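Side-chain contacts in prophage pi2 protein 01, integrase (Lactococcus lactis, PDB 3LYS), which probably binds DNA as the helical core-binding portion of a phage-type integrase that takes part in DNA recombination and integration: residues 9-12 and 13-17; 93-96 and 97-100; 61-64 and 65-69. The protein carries 1 engineered substitution. All coordinates share one frame; numbering follows the deposited sequence.

Contact 1: 9-12 and 13-17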
loop_
_atom_site.group_PDB
_atom_site.type_symbol
_atom_site.label_atom_id
_atom_site.label_comp_id
_atom_site.label_asym_id
_atom_site.label_seq_id
_atom_site.Cartn_x
_atom_site.Cartn_y
_atom_site.Cartn_z
ATOM N N SER A 9 -5.232 -5.291 2.697
ATOM C CA SER A 9 -4.147 -6.045 3.333
ATOM C C SER A 9 -3.978 -7.412 2.700
ATOM O O SER A 9 -2.892 -7.764 2.238
ATOM C CB SER A 9 -4.401 -6.193 4.844
ATOM O OG SER A 9 -5.732 -6.630 5.133
ATOM N N GLU A 10 -5.071 -8.168 2.663
ATOM C CA GLU A 10 -5.074 -9.508 2.096
ATOM C C GLU A 10 -4.502 -9.547 0.687
ATOM O O GLU A 10 -3.635 -10.358 0.371
ATOM C CB GLU A 10 -6.494 -10.045 2.089
ATOM C CG GLU A 10 -6.551 -11.517 1.848
ATOM C CD GLU A 10 -7.950 -12.049 1.986
ATOM O OE1 GLU A 10 -8.558 -11.877 3.069
ATOM O OE2 GLU A 10 -8.448 -12.645 1.003
ATOM N N TYR A 11 -5.012 -8.663 -0.156
ATOM C CA TYR A 11 -4.557 -8.569 -1.522
ATOM C C TYR A 11 -3.070 -8.268 -1.598
ATOM O O TYR A 11 -2.349 -8.910 -2.347
ATOM C CB TYR A 11 -5.336 -7.489 -2.267
ATOM C CG TYR A 11 -4.683 -7.063 -3.556
ATOM C CD1 TYR A 11 -3.844 -5.948 -3.592
ATOM C CD2 TYR A 11 -4.836 -7.812 -4.724
ATOM C CE1 TYR A 11 -3.167 -5.589 -4.749
ATOM C CE2 TYR A 11 -4.162 -7.468 -5.890
ATOM C CZ TYR A 11 -3.330 -6.357 -5.894
ATOM O OH TYR A 11 -2.651 -6.027 -7.039
ATOM N N PHE A 12 -2.596 -7.295 -0.830
ATOM C CA PHE A 12 -1.177 -6.959 -0.876
ATOM C C PHE A 12 -0.316 -8.204 -0.722
ATOM O O PHE A 12 0.618 -8.412 -1.488
ATOM C CB PHE A 12 -0.832 -5.924 0.204
ATOM C CG PHE A 12 0.562 -5.361 0.084
ATOM C CD1 PHE A 12 1.620 -5.925 0.779
ATOM C CD2 PHE A 12 0.815 -4.262 -0.732
ATOM C CE1 PHE A 12 2.908 -5.402 0.667
ATOM C CE2 PHE A 12 2.101 -3.734 -0.851
ATOM C CZ PHE A 12 3.146 -4.305 -0.151
ATOM N N LYS A 13 -0.631 -9.034 0.265
ATOM C CA LYS A 13 0.131 -10.260 0.494
ATOM C C LYS A 13 0.047 -11.113 -0.764
ATOM O O LYS A 13 1.066 -11.537 -1.297
ATOM C CB LYS A 13 -0.441 -11.024 1.688
ATOM C CG LYS A 13 0.291 -12.312 2.033
ATOM C CD LYS A 13 -0.252 -12.929 3.331
ATOM C CE LYS A 13 0.561 -14.149 3.766
ATOM N NZ LYS A 13 0.490 -15.288 2.802
ATOM N N ASP A 14 -1.177 -11.348 -1.229
ATOM C CA ASP A 14 -1.445 -12.134 -2.438
ATOM C C ASP A 14 -0.511 -11.653 -3.557
ATOM O O ASP A 14 0.214 -12.442 -4.161
ATOM C CB ASP A 14 -2.925 -11.935 -2.825
ATOM C CG ASP A 14 -3.421 -12.924 -3.872
ATOM O OD1 ASP A 14 -2.746 -13.074 -4.911
ATOM O OD2 ASP A 14 -4.501 -13.533 -3.660
ATOM N N TRP A 15 -0.536 -10.343 -3.799
ATOM C CA TRP A 15 0.273 -9.681 -4.820
ATOM C C TRP A 15 1.778 -9.891 -4.634
ATOM O O TRP A 15 2.450 -10.455 -5.505
ATOM C CB TRP A 15 -0.020 -8.174 -4.821
ATOM C CG TRP A 15 0.795 -7.389 -5.808
ATOM C CD1 TRP A 15 0.619 -7.347 -7.146
ATOM C CD2 TRP A 15 1.970 -6.597 -5.526
ATOM N NE1 TRP A 15 1.610 -6.590 -7.730
ATOM C CE2 TRP A 15 2.451 -6.117 -6.758
ATOM C CE3 TRP A 15 2.659 -6.256 -4.354
ATOM C CZ2 TRP A 15 3.591 -5.311 -6.859
ATOM C CZ3 TRP A 15 3.793 -5.454 -4.453
ATOM C CH2 TRP A 15 4.246 -4.992 -5.701
HETATM N N MSE A 16 2.307 -9.442 -3.498
HETATM C CA MSE A 16 3.741 -9.550 -3.224
HETATM C C MSE A 16 4.297 -10.946 -3.404
HETATM O O MSE A 16 5.385 -11.113 -3.948
HETATM C CB MSE A 16 4.050 -9.041 -1.809
HETATM C CG MSE A 16 3.437 -9.848 -0.656
HETATM SE SE MSE A 16 3.783 -9.090 1.145
HETATM C CE MSE A 16 5.666 -9.412 1.263
ATOM N N GLU A 17 3.550 -11.947 -2.948
ATOM C CA GLU A 17 3.994 -13.329 -3.067
ATOM C C GLU A 17 3.959 -13.804 -4.512
ATOM O O GLU A 17 4.552 -14.822 -4.839
ATOM C CB GLU A 17 3.140 -14.254 -2.196
ATOM C CG GLU A 17 3.212 -13.926 -0.715
ATOM C CD GLU A 17 2.479 -14.935 0.141
ATOM O OE1 GLU A 17 1.480 -15.509 -0.348
ATOM O OE2 GLU A 17 2.896 -15.140 1.301
#
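Y11 and W15, one helical turn apart, illustrate how an amphipathic helix gathers its aromatic residues on one side. The CB of W15 sits over one face of the Y11 ring toward its rim, a CH-pi contact 4.2 Å from the centroid and 24° off the ring normal. The tyrosine ring and the five-membered ring of the indole are tilted by 28° and displaced, leaving little of either over the other; Y11 OH instead lies 3.5 Å from W15 CD1. F12 continues the cluster obliquely: its CE2 meets W15 CZ3 at 4.3 Å, while its CE1 lies 3.8 Å from SE of M16, modelled as selenomethionine, in a Met-aromatic contact. M16 can reach this ring because CG is tucked between the backbone N and carbonyl carbon (chi1 65°), which carries the chain back along the preceding turn. Helical i to i+4 bonds run beneath these side chains, such as M16 N to F12 O at 2.8 Å. The solvent side is looser and polar. There K13 NZ forms a salt bridge with E17 OE2 at 2.8 Å, arriving from above the carboxylate plane, whereas E10 and D14 keep their carboxylates apart at 6.2 Å between E10 OE2 and D14 OD2. The aromatic side of helix 8-19 is buried between two helices: F12 and M16 lean on T35, L39, Y29 and Y32 of helix 26-42, while W15 touches S82 and C85 of helix 69-88, and the hydroxyl of Y11 is hydrogen-bonded to the carbonyl oxygen of S82.

Contact 2: 93-96 and 97-100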
loop_
_atom_site.group_PDB
_atom_site.type_symbol
_atom_site.label_atom_id
_atom_site.label_comp_id
_atom_site.label_asym_id
_atom_site.label_seq_id
_atom_site.Cartn_x
_atom_site.Cartn_y
_atom_site.Cartn_z
ATOM N N GLN A 93 -10.779 0.657 -10.901
ATOM C CA GLN A 93 -11.021 1.826 -11.740
ATOM C C GLN A 93 -10.045 2.983 -11.602
ATOM O O GLN A 93 -9.348 3.325 -12.558
ATOM C CB GLN A 93 -12.440 2.337 -11.516
ATOM C CG GLN A 93 -13.430 1.615 -12.381
ATOM C CD GLN A 93 -12.838 1.293 -13.746
ATOM O OE1 GLN A 93 -12.102 0.315 -13.891
ATOM N NE2 GLN A 93 -13.135 2.131 -14.747
ATOM N N LYS A 94 -10.009 3.593 -10.419
ATOM C CA LYS A 94 -9.124 4.725 -10.179
ATOM C C LYS A 94 -8.075 4.523 -9.098
ATOM O O LYS A 94 -8.379 4.166 -7.957
ATOM C CB LYS A 94 -9.954 5.974 -9.875
ATOM C CG LYS A 94 -11.312 5.704 -9.227
ATOM C CD LYS A 94 -12.166 6.976 -9.179
ATOM C CE LYS A 94 -13.487 6.720 -8.474
ATOM N NZ LYS A 94 -14.333 7.939 -8.363
ATOM N N ASP A 95 -6.827 4.765 -9.476
ATOM C CA ASP A 95 -5.701 4.620 -8.570
ATOM C C ASP A 95 -5.766 5.678 -7.478
ATOM O O ASP A 95 -5.257 6.779 -7.653
ATOM C CB ASP A 95 -4.398 4.743 -9.371
ATOM C CG ASP A 95 -3.197 5.005 -8.496
ATOM O OD1 ASP A 95 -3.009 4.284 -7.497
ATOM O OD2 ASP A 95 -2.437 5.941 -8.813
ATOM N N PHE A 96 -6.392 5.354 -6.352
ATOM C CA PHE A 96 -6.522 6.324 -5.258
ATOM C C PHE A 96 -5.190 6.785 -4.703
ATOM O O PHE A 96 -5.132 7.774 -3.993
ATOM C CB PHE A 96 -7.359 5.743 -4.120
ATOM C CG PHE A 96 -6.899 4.394 -3.684
ATOM C CD1 PHE A 96 -5.729 4.238 -2.943
ATOM C CD2 PHE A 96 -7.606 3.267 -4.055
ATOM C CE1 PHE A 96 -5.274 2.965 -2.579
ATOM C CE2 PHE A 96 -7.161 1.999 -3.698
ATOM C CZ PHE A 96 -5.988 1.849 -2.955
ATOM N N THR A 97 -4.118 6.080 -5.024
ATOM C CA THR A 97 -2.817 6.473 -4.510
ATOM C C THR A 97 -2.126 7.383 -5.508
ATOM O O THR A 97 -0.937 7.688 -5.407
ATOM C CB THR A 97 -1.941 5.249 -4.275
ATOM O OG1 THR A 97 -1.763 4.545 -5.508
ATOM C CG2 THR A 97 -2.597 4.341 -3.283
ATOM N N THR A 98 -2.899 7.840 -6.469
ATOM C CA THR A 98 -2.366 8.659 -7.524
ATOM C C THR A 98 -1.811 10.017 -7.098
ATOM O O THR A 98 -0.603 10.244 -7.150
ATOM C CB THR A 98 -3.442 8.816 -8.619
ATOM O OG1 THR A 98 -2.869 9.426 -9.778
ATOM C CG2 THR A 98 -4.624 9.653 -8.100
ATOM N N ARG A 99 -2.685 10.914 -6.663
ATOM C CA ARG A 99 -2.276 12.258 -6.286
ATOM C C ARG A 99 -2.041 12.373 -4.793
ATOM O O ARG A 99 -1.657 13.425 -4.287
ATOM C CB ARG A 99 -3.352 13.240 -6.728
ATOM C CG ARG A 99 -2.837 14.547 -7.235
ATOM C CD ARG A 99 -3.974 15.328 -7.846
ATOM N NE ARG A 99 -3.644 16.741 -7.962
ATOM C CZ ARG A 99 -3.495 17.559 -6.925
ATOM N NH1 ARG A 99 -3.650 17.105 -5.686
ATOM N NH2 ARG A 99 -3.185 18.833 -7.128
ATOM N N ALA A 100 -2.279 11.287 -4.078
ATOM C CA ALA A 100 -2.066 11.311 -2.642
ATOM C C ALA A 100 -0.568 11.349 -2.358
ATOM O O ALA A 100 -0.134 11.074 -1.240
ATOM C CB ALA A 100 -2.693 10.084 -1.998
#
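D95 to T98 form a type I beta turn in a stretch without regular helix or strand, and the turn brings D95 back beside T97 and T98. The closing bond runs from T98 N to D95 O at 2.8 Å, although the position of that oxygen is less sure. Inside the turn the D95 carboxylate folds over the backbone: with CG opposite the main-chain N (chi1 163°), OD1 comes within 3.3 Å of T97 N, a weak hydrogen bond. The T97 hydroxyl also donates to OD1, but the modelled separation is so short that its exact length is doubtful. R80 of helix 69-88 serves both side chains, forming a salt bridge with D95 OD2 and a hydrogen bond with T97 OG1. F96, at the second position of the turn, turns its ring obliquely beside the T97 methyl group CG2 and packs on I48, I51 and I83. T97 and A100 rest on Y56 of helix 53-64. Main-chain closure combined with a weak aspartate OD1 to N-H bond two residues on is consistent with a type I beta turn on which an Asx turn is superimposed, here laid across helices 53-64 and 69-88 after the last helix.

Contact 3: 61-64 and 65-69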
loop_
_atom_site.group_PDB
_atom_site.type_symbol
_atom_site.label_atom_id
_atom_site.label_comp_id
_atom_site.label_asym_id
_atom_site.label_seq_id
_atom_site.Cartn_x
_atom_site.Cartn_y
_atom_site.Cartn_z
ATOM N N ASN A 61 -1.622 9.928 6.499
ATOM C CA ASN A 61 -1.329 10.956 7.499
ATOM C C ASN A 61 -1.171 10.325 8.878
ATOM O O ASN A 61 -0.148 10.511 9.532
ATOM C CB ASN A 61 -2.435 12.021 7.540
ATOM C CG ASN A 61 -2.391 12.964 6.340
ATOM O OD1 ASN A 61 -1.414 13.688 6.115
ATOM N ND2 ASN A 61 -3.457 12.955 5.565
ATOM N N LYS A 62 -2.176 9.569 9.308
ATOM C CA LYS A 62 -2.131 8.914 10.611
ATOM C C LYS A 62 -0.783 8.206 10.777
ATOM O O LYS A 62 -0.173 8.239 11.841
ATOM C CB LYS A 62 -3.304 7.921 10.725
ATOM C CG LYS A 62 -3.400 7.097 12.020
ATOM C CD LYS A 62 -3.490 7.971 13.265
ATOM C CE LYS A 62 -4.656 8.959 13.199
ATOM N NZ LYS A 62 -4.654 9.931 14.338
ATOM N N PHE A 63 -0.308 7.590 9.706
ATOM C CA PHE A 63 0.955 6.870 9.738
ATOM C C PHE A 63 2.144 7.810 9.938
ATOM O O PHE A 63 3.074 7.509 10.689
ATOM C CB PHE A 63 1.099 6.081 8.428
ATOM C CG PHE A 63 2.343 5.237 8.345
ATOM C CD1 PHE A 63 3.575 5.801 7.985
ATOM C CD2 PHE A 63 2.289 3.877 8.629
ATOM C CE1 PHE A 63 4.731 5.020 7.911
ATOM C CE2 PHE A 63 3.438 3.097 8.555
ATOM C CZ PHE A 63 4.665 3.672 8.195
ATOM N N ALA A 64 2.102 8.954 9.270
ATOM C CA ALA A 64 3.193 9.912 9.351
ATOM C C ALA A 64 3.419 10.505 10.738
ATOM O O ALA A 64 4.519 10.973 11.043
ATOM C CB ALA A 64 2.975 11.024 8.350
ATOM N N GLU A 65 2.395 10.489 11.582
ATOM C CA GLU A 65 2.554 11.060 12.903
ATOM C C GLU A 65 3.202 10.111 13.908
ATOM O O GLU A 65 3.102 10.319 15.112
ATOM C CB GLU A 65 1.208 11.569 13.425
ATOM C CG GLU A 65 0.090 10.557 13.369
ATOM C CD GLU A 65 -1.256 11.115 13.830
ATOM O OE1 GLU A 65 -1.796 12.021 13.165
ATOM O OE2 GLU A 65 -1.770 10.647 14.865
ATOM N N THR A 66 3.878 9.077 13.413
ATOM C CA THR A 66 4.566 8.114 14.277
ATOM C C THR A 66 5.683 7.431 13.506
ATOM O O THR A 66 6.275 6.465 13.980
ATOM C CB THR A 66 3.605 7.005 14.820
ATOM O OG1 THR A 66 2.626 6.671 13.822
ATOM C CG2 THR A 66 2.915 7.457 16.097
ATOM N N HIS A 67 5.966 7.941 12.315
ATOM C CA HIS A 67 7.007 7.375 11.471
ATOM C C HIS A 67 7.744 8.482 10.749
ATOM O O HIS A 67 7.186 9.556 10.511
ATOM C CB HIS A 67 6.383 6.436 10.446
ATOM C CG HIS A 67 5.712 5.254 11.058
ATOM N ND1 HIS A 67 6.409 4.135 11.459
ATOM C CD2 HIS A 67 4.422 5.040 11.406
ATOM C CE1 HIS A 67 5.577 3.283 12.031
ATOM N NE2 HIS A 67 4.366 3.807 12.012
ATOM N N ALA A 68 8.993 8.218 10.387
ATOM C CA ALA A 68 9.788 9.204 9.676
ATOM C C ALA A 68 9.331 9.331 8.226
ATOM O O ALA A 68 8.640 8.454 7.690
ATOM C CB ALA A 68 11.248 8.826 9.732
ATOM N N LYS A 69 9.717 10.436 7.597
ATOM C CA LYS A 69 9.347 10.697 6.208
ATOM C C LYS A 69 9.819 9.535 5.334
ATOM O O LYS A 69 9.020 8.875 4.667
ATOM C CB LYS A 69 9.972 12.025 5.734
ATOM C CG LYS A 69 9.451 12.549 4.388
ATOM C CD LYS A 69 10.175 13.832 3.975
ATOM C CE LYS A 69 9.655 14.404 2.659
ATOM N NZ LYS A 69 8.226 14.823 2.736
#
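The C-terminal end of helix 53-64 and the connection to helix 69-88 offer a worked example of a helix end whose last-turn phenylalanine stacks with a histidine of the following loop. F63 and H67, four residues on, form an offset stack with centroids 3.8 Å apart and planes at 14°. CD2 of H67 lies 3.3 Å above the F63 plane, over the middle of the ring, while F63 CZ lies over the face of the imidazole, toward its rim. The first torsions make this possible: CG of F63 is trans to the main-chain N (chi1 -178°), and H67 has its CG opposite the carbonyl carbon (chi1 -63°), dropping the imidazole onto the phenylalanine. Backbone bonding tightens from a spacing of four residues to three as the helix ends: E65 N still reaches N61 O at 3.3 Å, but T66 N turns to F63 O at 3.2 Å, approaching from above the carbonyl plane. On the exposed flank K62 curls back through two bends, and its NZ makes a salt bridge with E65 OE2 at 3.0 Å, from above the carboxylate plane. Y38, Y42 and F75 extend the aromatic cluster around F63. The stack on F63 probably restrains the tilt of the H67 imidazole, and the hydrogen bond from NE2 to Y42 OH its rotation, whereas the lysine–glutamate pair probably balances charge at the surface.

How the contacts relate
Along the chain contact 1 comes first, on helix 8-19, then contact 3 at the end of helix 53-64, and last contact 2 in the loop after helix 69-88. Centre to centre, contacts 1 and 2 are about 18 Å apart, contacts 2 and 3 about 20 Å, and contacts 1 and 3 about 22 Å; none touches another. Contacts 1 and 3 lie on opposite sides of the chain's centre, within the core-binding range. Helix 69-88 meets all three neighbourhoods: S82 and C85 face contact 1, R80 and I83 face contact 2, and F75 faces contact 3. These local arrangements thus fit into one small, all-helical unit of the integrase.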